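Local coordinates for Lin0861 protein (Listeria innocua, PDB 3O60) that is of unknown function but has the N-terminal helix-turn-helix and all-helical build of a TetR-type transcriptional regulator, and so probably binds DNA, at residues I41-L46 and T56-H61; N118-V123 and M152-A157. All blocks are in the same frame, centred on the assembly; numbering follows the deposited sequence.

Interaction 1: residues I41-L46 and T56-H61; sequences ISIKDL and TFYRHH. With SO4 (sulfate ion), chain D.
Ile43 and Phe57 carry most of this contact between helix 43-50 and helix 54-60. The CG2 methyl of Ile43 lies over one face of the Phe57 ring. It is 3.8 Å from the ring centroid and 24° off the ring normal, a CH-pi contact. Phe57 has CG anti to its backbone N (chi1 170°), and this extends the ring toward helix 43-50.

Other apolar contacts widen the patch. The second branch of Ile43 ends in CD1, which sits 3.6 Å from Tyr58 CE1 and meets that ring obliquely. Leu46 CD2 meets the Phe57 ring obliquely, 4.2 Å from Phe57 CE1. Leu46 and Phe57 are buried. Leu46 also touches Val27 and Phe57 touches Leu24, both on helix 15-33.

Polar contacts lie at the margins. Ser42 is the N-cap residue of helix 43-50, and its O accepts a bond from Leu46 N at 3.0 Å. Asp45 OD1 forms a salt bridge with Arg36 NH1. A sulfate ion, probably from the crystallisation liquor, sits beside Thr56. Thr56 OG1 is 3.1 Å from sulfate O1 and O2 alike, and both are weak as hydrogen bonds. The ion also takes a bond from Ser53 N. The sulfate beside Thr56 and Ser53 may mark where a DNA phosphate could lie.

The arrangement is consistent with the helix-turn-helix of a TetR-type regulator, with 54-60 probably the recognition helix.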
ATOM      1  N   ILE A  41      27.616 -11.181  -4.488  1.00 62.77           N
ATOM      2  CA  ILE A  41      26.487 -12.023  -4.843  1.00 63.60           C
ATOM      3  C   ILE A  41      26.584 -12.508  -6.272  1.00 61.71           C
ATOM      4  O   ILE A  41      27.006 -11.785  -7.161  1.00 62.81           O
ATOM      5  CB  ILE A  41      25.148 -11.293  -4.661  1.00 60.84           C
ATOM      6  CG1 ILE A  41      24.992 -10.813  -3.225  1.00 58.54           C
ATOM      7  CG2 ILE A  41      23.996 -12.200  -5.023  1.00 57.70           C
ATOM      8  CD1 ILE A  41      23.653 -10.200  -2.949  1.00 57.96           C
ATOM      9  N   SER A  42      26.159 -13.747  -6.476  1.00 60.79           N
ATOM     10  CA  SER A  42      26.182 -14.375  -7.782  1.00 59.74           C
ATOM     11  C   SER A  42      24.820 -14.970  -8.089  1.00 61.09           C
ATOM     12  O   SER A  42      24.072 -15.329  -7.192  1.00 59.06           O
ATOM     13  CB  SER A  42      27.242 -15.467  -7.819  1.00 60.28           C
ATOM     14  OG  SER A  42      27.073 -16.363  -6.741  1.00 59.87           O
ATOM     15  N   ILE A  43      24.504 -15.053  -9.372  1.00 60.26           N
ATOM     16  CA  ILE A  43      23.204 -15.517  -9.818  1.00 58.79           C
ATOM     17  C   ILE A  43      22.933 -16.956  -9.421  1.00 61.28           C
ATOM     18  O   ILE A  43      21.811 -17.310  -9.083  1.00 61.68           O
ATOM     19  CB  ILE A  43      23.051 -15.367 -11.327  1.00 59.82           C
ATOM     20  CG1 ILE A  43      23.530 -13.983 -11.760  1.00 59.03           C
ATOM     21  CG2 ILE A  43      21.613 -15.584 -11.729  1.00 61.08           C
ATOM     22  CD1 ILE A  43      22.850 -13.458 -12.990  1.00 58.31           C
ATOM     23  N   LYS A  44      23.958 -17.792  -9.472  1.00 62.69           N
ATOM     24  CA  LYS A  44      23.780 -19.188  -9.126  1.00 62.74           C
ATOM     25  C   LYS A  44      23.356 -19.329  -7.675  1.00 62.79           C
ATOM     26  O   LYS A  44      22.434 -20.072  -7.366  1.00 63.63           O
ATOM     27  CB  LYS A  44      25.082 -19.948  -9.360  1.00 65.80           C
ATOM     28  CG  LYS A  44      24.962 -21.449  -9.241  1.00 67.96           C
ATOM     29  CD  LYS A  44      26.132 -22.027  -8.477  1.00 69.35           C
ATOM     30  CE  LYS A  44      26.135 -23.537  -8.544  1.00 72.62           C
ATOM     31  NZ  LYS A  44      27.500 -24.086  -8.358  1.00 78.35           N
ATOM     32  N   ASP A  45      24.039 -18.630  -6.780  1.00 61.39           N
ATOM     33  CA  ASP A  45      23.667 -18.672  -5.376  1.00 61.60           C
ATOM     34  C   ASP A  45      22.281 -18.097  -5.138  1.00 61.72           C
ATOM     35  O   ASP A  45      21.528 -18.609  -4.326  1.00 62.14           O
ATOM     36  CB  ASP A  45      24.685 -17.952  -4.503  1.00 64.62           C
ATOM     37  CG  ASP A  45      24.367 -18.073  -3.036  1.00 66.12           C
ATOM     38  OD1 ASP A  45      25.114 -17.520  -2.208  1.00 67.96           O
ATOM     39  OD2 ASP A  45      23.361 -18.726  -2.713  1.00 66.14           O
ATOM     40  N   LEU A  46      21.971 -16.992  -5.803  1.00 60.73           N
ATOM     41  CA  LEU A  46      20.677 -16.362  -5.630  1.00 59.48           C
ATOM     42  C   LEU A  46      19.566 -17.274  -6.106  1.00 60.94           C
ATOM     43  O   LEU A  46      18.550 -17.427  -5.443  1.00 62.81           O
ATOM     44  CB  LEU A  46      20.631 -15.047  -6.410  1.00 59.84           C
ATOM     45  CG  LEU A  46      19.278 -14.362  -6.581  1.00 58.89           C
ATOM     46  CD1 LEU A  46      18.890 -13.639  -5.317  1.00 58.39           C
ATOM     47  CD2 LEU A  46      19.317 -13.400  -7.741  1.00 56.58           C
ATOM     48  N   THR A  56      15.052 -19.252 -16.277  1.00 72.46           N
ATOM     49  CA  THR A  56      14.005 -18.247 -16.173  1.00 73.37           C
ATOM     50  C   THR A  56      14.547 -16.863 -15.874  1.00 73.34           C
ATOM     51  O   THR A  56      14.025 -15.865 -16.358  1.00 74.75           O
ATOM     52  CB  THR A  56      12.950 -18.617 -15.133  1.00 74.06           C
ATOM     53  OG1 THR A  56      12.102 -19.640 -15.661  1.00 76.97           O
ATOM     54  CG2 THR A  56      12.109 -17.405 -14.800  1.00 74.20           C
ATOM     55  N   PHE A  57      15.562 -16.808 -15.023  1.00 71.07           N
ATOM     56  CA  PHE A  57      16.095 -15.537 -14.569  1.00 66.65           C
ATOM     57  C   PHE A  57      16.695 -14.705 -15.691  1.00 68.91           C
ATOM     58  O   PHE A  57      16.442 -13.511 -15.786  1.00 69.66           O
ATOM     59  CB  PHE A  57      17.152 -15.792 -13.500  1.00 66.06           C
ATOM     60  CG  PHE A  57      17.935 -14.578 -13.127  1.00 68.92           C
ATOM     61  CD1 PHE A  57      17.538 -13.778 -12.077  1.00 69.00           C
ATOM     62  CD2 PHE A  57      19.072 -14.237 -13.822  1.00 68.18           C
ATOM     63  CE1 PHE A  57      18.257 -12.662 -11.736  1.00 67.01           C
ATOM     64  CE2 PHE A  57      19.792 -13.124 -13.480  1.00 66.09           C
ATOM     65  CZ  PHE A  57      19.385 -12.338 -12.438  1.00 65.67           C
ATOM     66  N   TYR A  58      17.518 -15.339 -16.517  1.00 69.48           N
ATOM     67  CA  TYR A  58      18.244 -14.641 -17.571  1.00 65.23           C
ATOM     68  C   TYR A  58      17.331 -14.018 -18.612  1.00 68.40           C
ATOM     69  O   TYR A  58      17.596 -12.925 -19.097  1.00 72.00           O
ATOM     70  CB  TYR A  58      19.246 -15.569 -18.250  1.00 61.56           C
ATOM     71  CG  TYR A  58      20.481 -15.843 -17.435  1.00 60.90           C
ATOM     72  CD1 TYR A  58      21.208 -14.813 -16.872  1.00 59.10           C
ATOM     73  CD2 TYR A  58      20.922 -17.133 -17.233  1.00 60.93           C
ATOM     74  CE1 TYR A  58      22.336 -15.066 -16.128  1.00 56.35           C
ATOM     75  CE2 TYR A  58      22.047 -17.392 -16.494  1.00 60.03           C
ATOM     76  CZ  TYR A  58      22.751 -16.358 -15.944  1.00 58.65           C
ATOM     77  OH  TYR A  58      23.875 -16.632 -15.204  1.00 52.19           O
ATOM     78  N   ARG A  59      16.273 -14.721 -18.980  1.00 69.63           N
ATOM     79  CA  ARG A  59      15.416 -14.236 -20.043  1.00 71.80           C
ATOM     80  C   ARG A  59      14.768 -12.917 -19.674  1.00 73.69           C
ATOM     81  O   ARG A  59      14.706 -12.006 -20.491  1.00 74.93           O
ATOM     82  CB  ARG A  59      14.335 -15.267 -20.363  1.00 72.66           C
ATOM     83  N   HIS A  60      14.389 -12.768 -18.412  1.00 73.73           N
ATOM     84  CA  HIS A  60      13.799 -11.518 -17.944  1.00 74.18           C
ATOM     85  C   HIS A  60      14.795 -10.369 -17.765  1.00 72.03           C
ATOM     86  O   HIS A  60      14.501  -9.236 -18.132  1.00 70.40           O
ATOM     87  CB  HIS A  60      13.028 -11.750 -16.649  1.00 74.22           C
ATOM     88  CG  HIS A  60      11.997 -12.825 -16.756  1.00 75.63           C
ATOM     89  ND1 HIS A  60      11.863 -13.616 -17.875  1.00 76.16           N
ATOM     90  CD2 HIS A  60      11.050 -13.242 -15.885  1.00 76.43           C
ATOM     91  CE1 HIS A  60      10.879 -14.474 -17.689  1.00 79.99           C
ATOM     92  NE2 HIS A  60      10.370 -14.269 -16.489  1.00 82.99           N
ATOM     93  N   HIS A  61      15.962 -10.652 -17.195  1.00 71.13           N
ATOM     94  CA  HIS A  61      16.961  -9.614 -16.974  1.00 69.86           C
ATOM     95  C   HIS A  61      18.396 -10.105 -17.117  1.00 70.36           C
ATOM     96  O   HIS A  61      18.707 -11.238 -16.783  1.00 70.05           O
ATOM     97  CB  HIS A  61      16.767  -9.003 -15.592  1.00 69.55           C
ATOM     98  CG  HIS A  61      16.065  -9.908 -14.631  1.00 69.22           C
ATOM     99  ND1 HIS A  61      14.960  -9.513 -13.909  1.00 68.61           N
ATOM    100  CD2 HIS A  61      16.310 -11.189 -14.276  1.00 68.17           C
ATOM    101  CE1 HIS A  61      14.558 -10.513 -13.147  1.00 69.44           C
ATOM    102  NE2 HIS A  61      15.360 -11.540 -13.350  1.00 70.81           N
TER
HETATM  103  S   SO4 D 187      10.886 -21.428 -13.022  1.00 88.71           S
HETATM  104  O1  SO4 D 187      12.101 -20.660 -12.772  1.00 77.66           O
HETATM  105  O2  SO4 D 187      11.007 -22.142 -14.301  1.00 80.62           O
HETATM  106  O3  SO4 D 187      10.724 -22.367 -11.913  1.00 82.91           O
HETATM  107  O4  SO4 D 187       9.734 -20.523 -13.039  1.00 85.05           O

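Interaction 2: residues N118-V123 and M152-A157; sequences NIFIDV and MILSLA
Leu154 overlaps the ring of Phe120 through its CD2 methyl. CD2 lies 4.0 Å from the ring centroid and 22° off the normal, a CH-pi contact shifted toward the rim. Leu154 CG approaches the same side of the ring, 3.5 Å from Phe120 CD2. The two side chains slide past each other in opposite directions. A chi1 of 177° stretches Phe120 away from its own backbone N, toward helix 144-162.

Ile153 reaches the same ring in another way. Its CG2 methyl comes in at the edge, near the ring plane, 3.5 Å from Phe120 CZ.

The helices belong to the all-helical C-terminal domain expected of a TetR-type regulator. Their segments run roughly antiparallel, at 133°, with the axes 10.3 Å apart. Ile72 of helix 65-84 and Ile111 of helix 105-114 also pack on Phe120. Phe108 touches Leu154.

Ile121 adds a looser contact beside the ring. Its CD1 is 4.1 Å from Leu154 CD1, and the two side chains cross at about a right angle. Ile121 also touches Ala150 and Arg151, one turn before Leu154.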
ATOM      1  N   ASN A 118      21.332   5.210  -9.615  1.00 52.77           N
ATOM      2  CA  ASN A 118      21.140   5.838 -10.887  1.00 49.97           C
ATOM      3  C   ASN A 118      19.991   5.213 -11.588  1.00 52.18           C
ATOM      4  O   ASN A 118      19.440   5.755 -12.503  1.00 51.85           O
ATOM      5  CB  ASN A 118      22.396   5.750 -11.705  1.00 51.57           C
ATOM      6  CG  ASN A 118      23.432   6.712 -11.259  1.00 56.15           C
ATOM      7  OD1 ASN A 118      23.161   7.860 -11.000  1.00 54.02           O
ATOM      8  ND2 ASN A 118      24.636   6.247 -11.170  1.00 56.96           N
ATOM      9  N   ILE A 119      19.614   4.053 -11.111  1.00 52.88           N
ATOM     10  CA  ILE A 119      18.429   3.371 -11.575  1.00 51.75           C
ATOM     11  C   ILE A 119      17.197   3.945 -10.951  1.00 51.73           C
ATOM     12  O   ILE A 119      16.197   4.084 -11.579  1.00 52.71           O
ATOM     13  CB  ILE A 119      18.460   1.938 -11.168  1.00 51.78           C
ATOM     14  CG1 ILE A 119      19.426   1.176 -12.029  1.00 52.40           C
ATOM     15  CG2 ILE A 119      17.142   1.346 -11.333  1.00 54.05           C
ATOM     16  CD1 ILE A 119      19.841  -0.053 -11.419  1.00 53.37           C
ATOM     17  N   PHE A 120      17.272   4.291  -9.697  1.00 51.31           N
ATOM     18  CA  PHE A 120      16.125   4.823  -9.045  1.00 51.17           C
ATOM     19  C   PHE A 120      15.722   6.107  -9.690  1.00 51.01           C
ATOM     20  O   PHE A 120      14.572   6.335  -9.925  1.00 52.28           O
ATOM     21  CB  PHE A 120      16.482   5.073  -7.615  1.00 49.93           C
ATOM     22  CG  PHE A 120      15.406   5.689  -6.828  1.00 48.66           C
ATOM     23  CD1 PHE A 120      14.468   4.934  -6.232  1.00 51.16           C
ATOM     24  CD2 PHE A 120      15.352   7.017  -6.665  1.00 49.26           C
ATOM     25  CE1 PHE A 120      13.519   5.493  -5.530  1.00 50.02           C
ATOM     26  CE2 PHE A 120      14.407   7.550  -5.951  1.00 48.51           C
ATOM     27  CZ  PHE A 120      13.492   6.792  -5.388  1.00 51.36           C
ATOM     28  N   ILE A 121      16.691   6.944  -9.984  1.00 49.81           N
ATOM     29  CA  ILE A 121      16.466   8.276 -10.516  1.00 50.04           C
ATOM     30  C   ILE A 121      15.818   8.270 -11.889  1.00 52.66           C
ATOM     31  O   ILE A 121      14.915   9.054 -12.153  1.00 52.04           O
ATOM     32  CB  ILE A 121      17.775   9.068 -10.598  1.00 51.52           C
ATOM     33  CG1 ILE A 121      18.209   9.521  -9.207  1.00 51.05           C
ATOM     34  CG2 ILE A 121      17.606  10.262 -11.506  1.00 53.38           C
ATOM     35  CD1 ILE A 121      19.536   8.979  -8.783  1.00 48.16           C
ATOM     36  N   ASP A 122      16.270   7.372 -12.740  1.00 54.20           N
ATOM     37  CA  ASP A 122      15.789   7.274 -14.095  1.00 54.65           C
ATOM     38  C   ASP A 122      14.360   6.878 -14.180  1.00 56.22           C
ATOM     39  O   ASP A 122      13.601   7.484 -14.894  1.00 56.15           O
ATOM     40  CB  ASP A 122      16.609   6.262 -14.831  1.00 54.07           C
ATOM     41  CG  ASP A 122      17.727   6.889 -15.570  1.00 60.84           C
ATOM     42  OD1 ASP A 122      17.656   6.974 -16.814  1.00 58.20           O
ATOM     43  OD2 ASP A 122      18.695   7.284 -14.906  1.00 66.95           O
ATOM     44  N   VAL A 123      14.009   5.829 -13.463  1.00 54.20           N
ATOM     45  CA  VAL A 123      12.637   5.345 -13.350  1.00 53.22           C
ATOM     46  C   VAL A 123      11.721   6.276 -12.572  1.00 53.50           C
ATOM     47  O   VAL A 123      10.614   6.570 -13.001  1.00 54.24           O
ATOM     48  CB  VAL A 123      12.606   3.986 -12.659  1.00 53.41           C
ATOM     49  CG1 VAL A 123      11.383   3.209 -13.081  1.00 58.14           C
ATOM     50  CG2 VAL A 123      13.857   3.218 -12.978  1.00 57.87           C
HETATM   51  N   MSE A 152      16.301  14.550  -5.385  1.00 50.08           N
HETATM   52  CA  MSE A 152      15.884  15.036  -4.077  1.00 51.01           C
HETATM   53  C   MSE A 152      15.179  13.966  -3.262  1.00 49.35           C
HETATM   54  O   MSE A 152      15.308  13.911  -2.047  1.00 49.04           O
HETATM   55  CB  MSE A 152      14.985  16.252  -4.222  1.00 52.18           C
HETATM   56  CG  MSE A 152      15.708  17.505  -4.600  1.00 52.78           C
HETATM   57 SE   MSE A 152      14.437  18.909  -4.812  1.00 77.91          SE
HETATM   58  CE  MSE A 152      14.866  19.902  -3.220  1.00 60.60           C
ATOM     59  N   ILE A 153      14.415  13.125  -3.944  1.00 51.30           N
ATOM     60  CA  ILE A 153      13.717  12.027  -3.301  1.00 47.62           C
ATOM     61  C   ILE A 153      14.687  11.023  -2.689  1.00 48.97           C
ATOM     62  O   ILE A 153      14.467  10.533  -1.593  1.00 49.51           O
ATOM     63  CB  ILE A 153      12.795  11.317  -4.293  1.00 45.59           C
ATOM     64  CG1 ILE A 153      11.461  12.049  -4.374  1.00 42.01           C
ATOM     65  CG2 ILE A 153      12.597   9.872  -3.896  1.00 44.43           C
ATOM     66  CD1 ILE A 153      10.836  12.026  -5.731  1.00 37.70           C
ATOM     67  N   LEU A 154      15.754  10.711  -3.409  1.00 49.29           N
ATOM     68  CA  LEU A 154      16.768   9.795  -2.910  1.00 49.51           C
ATOM     69  C   LEU A 154      17.452  10.353  -1.676  1.00 50.28           C
ATOM     70  O   LEU A 154      17.728   9.638  -0.727  1.00 51.80           O
ATOM     71  CB  LEU A 154      17.814   9.536  -3.990  1.00 49.37           C
ATOM     72  CG  LEU A 154      17.919   8.118  -4.540  1.00 49.68           C
ATOM     73  CD1 LEU A 154      19.350   7.790  -4.886  1.00 49.45           C
ATOM     74  CD2 LEU A 154      17.374   7.131  -3.541  1.00 52.31           C
ATOM     75  N   SER A 155      17.739  11.644  -1.701  1.00 51.52           N
ATOM     76  CA  SER A 155      18.436  12.293  -0.603  1.00 50.19           C
ATOM     77  C   SER A 155      17.623  12.245   0.676  1.00 50.36           C
ATOM     78  O   SER A 155      18.168  12.050   1.753  1.00 52.15           O
ATOM     79  CB  SER A 155      18.788  13.733  -0.965  1.00 52.81           C
ATOM     80  OG  SER A 155      19.847  13.774  -1.902  1.00 51.51           O
ATOM     81  N   LEU A 156      16.311  12.387   0.552  1.00 49.91           N
ATOM     82  CA  LEU A 156      15.441  12.339   1.717  1.00 49.05           C
ATOM     83  C   LEU A 156      15.541  10.980   2.378  1.00 49.75           C
ATOM     84  O   LEU A 156      15.613  10.877   3.593  1.00 49.48           O
ATOM     85  CB  LEU A 156      13.996  12.595   1.304  1.00 48.00           C
ATOM     86  CG  LEU A 156      13.227  13.606   2.143  1.00 50.35           C
ATOM     87  CD1 LEU A 156      11.746  13.392   2.010  1.00 50.56           C
ATOM     88  CD2 LEU A 156      13.652  13.504   3.578  1.00 50.64           C
ATOM     89  N   ALA A 157      15.549   9.935   1.569  1.00 48.01           N
ATOM     90  CA  ALA A 157      15.656   8.599   2.104  1.00 47.65           C
ATOM     91  C   ALA A 157      16.982   8.432   2.820  1.00 49.72           C
ATOM     92  O   ALA A 157      17.047   7.853   3.895  1.00 51.30           O
ATOM     93  CB  ALA A 157      15.535   7.595   0.991  1.00 48.52           C
TER

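Overall arrangement
Interaction 1 lies in the probable DNA-binding domain, and interaction 2 in what is probably the C-terminal helical domain. Their centres are about 25 Å apart. The nearest atoms are about 10 Å apart, so the two do not touch. Interaction 2 is the more central, about 7 Å from the centre of the chain against about 21 Å for interaction 1, measured from their centres. Helix 65-84 joins the two regions. Ile64, just before it, touches Ile43 of interaction 1. Ile65 touches Ile119, and Ile72 touches Phe120, both on segment 118-123. The sulfate belongs to interaction 1 alone. In neither interaction does the second chain of the assembly touch the two segments.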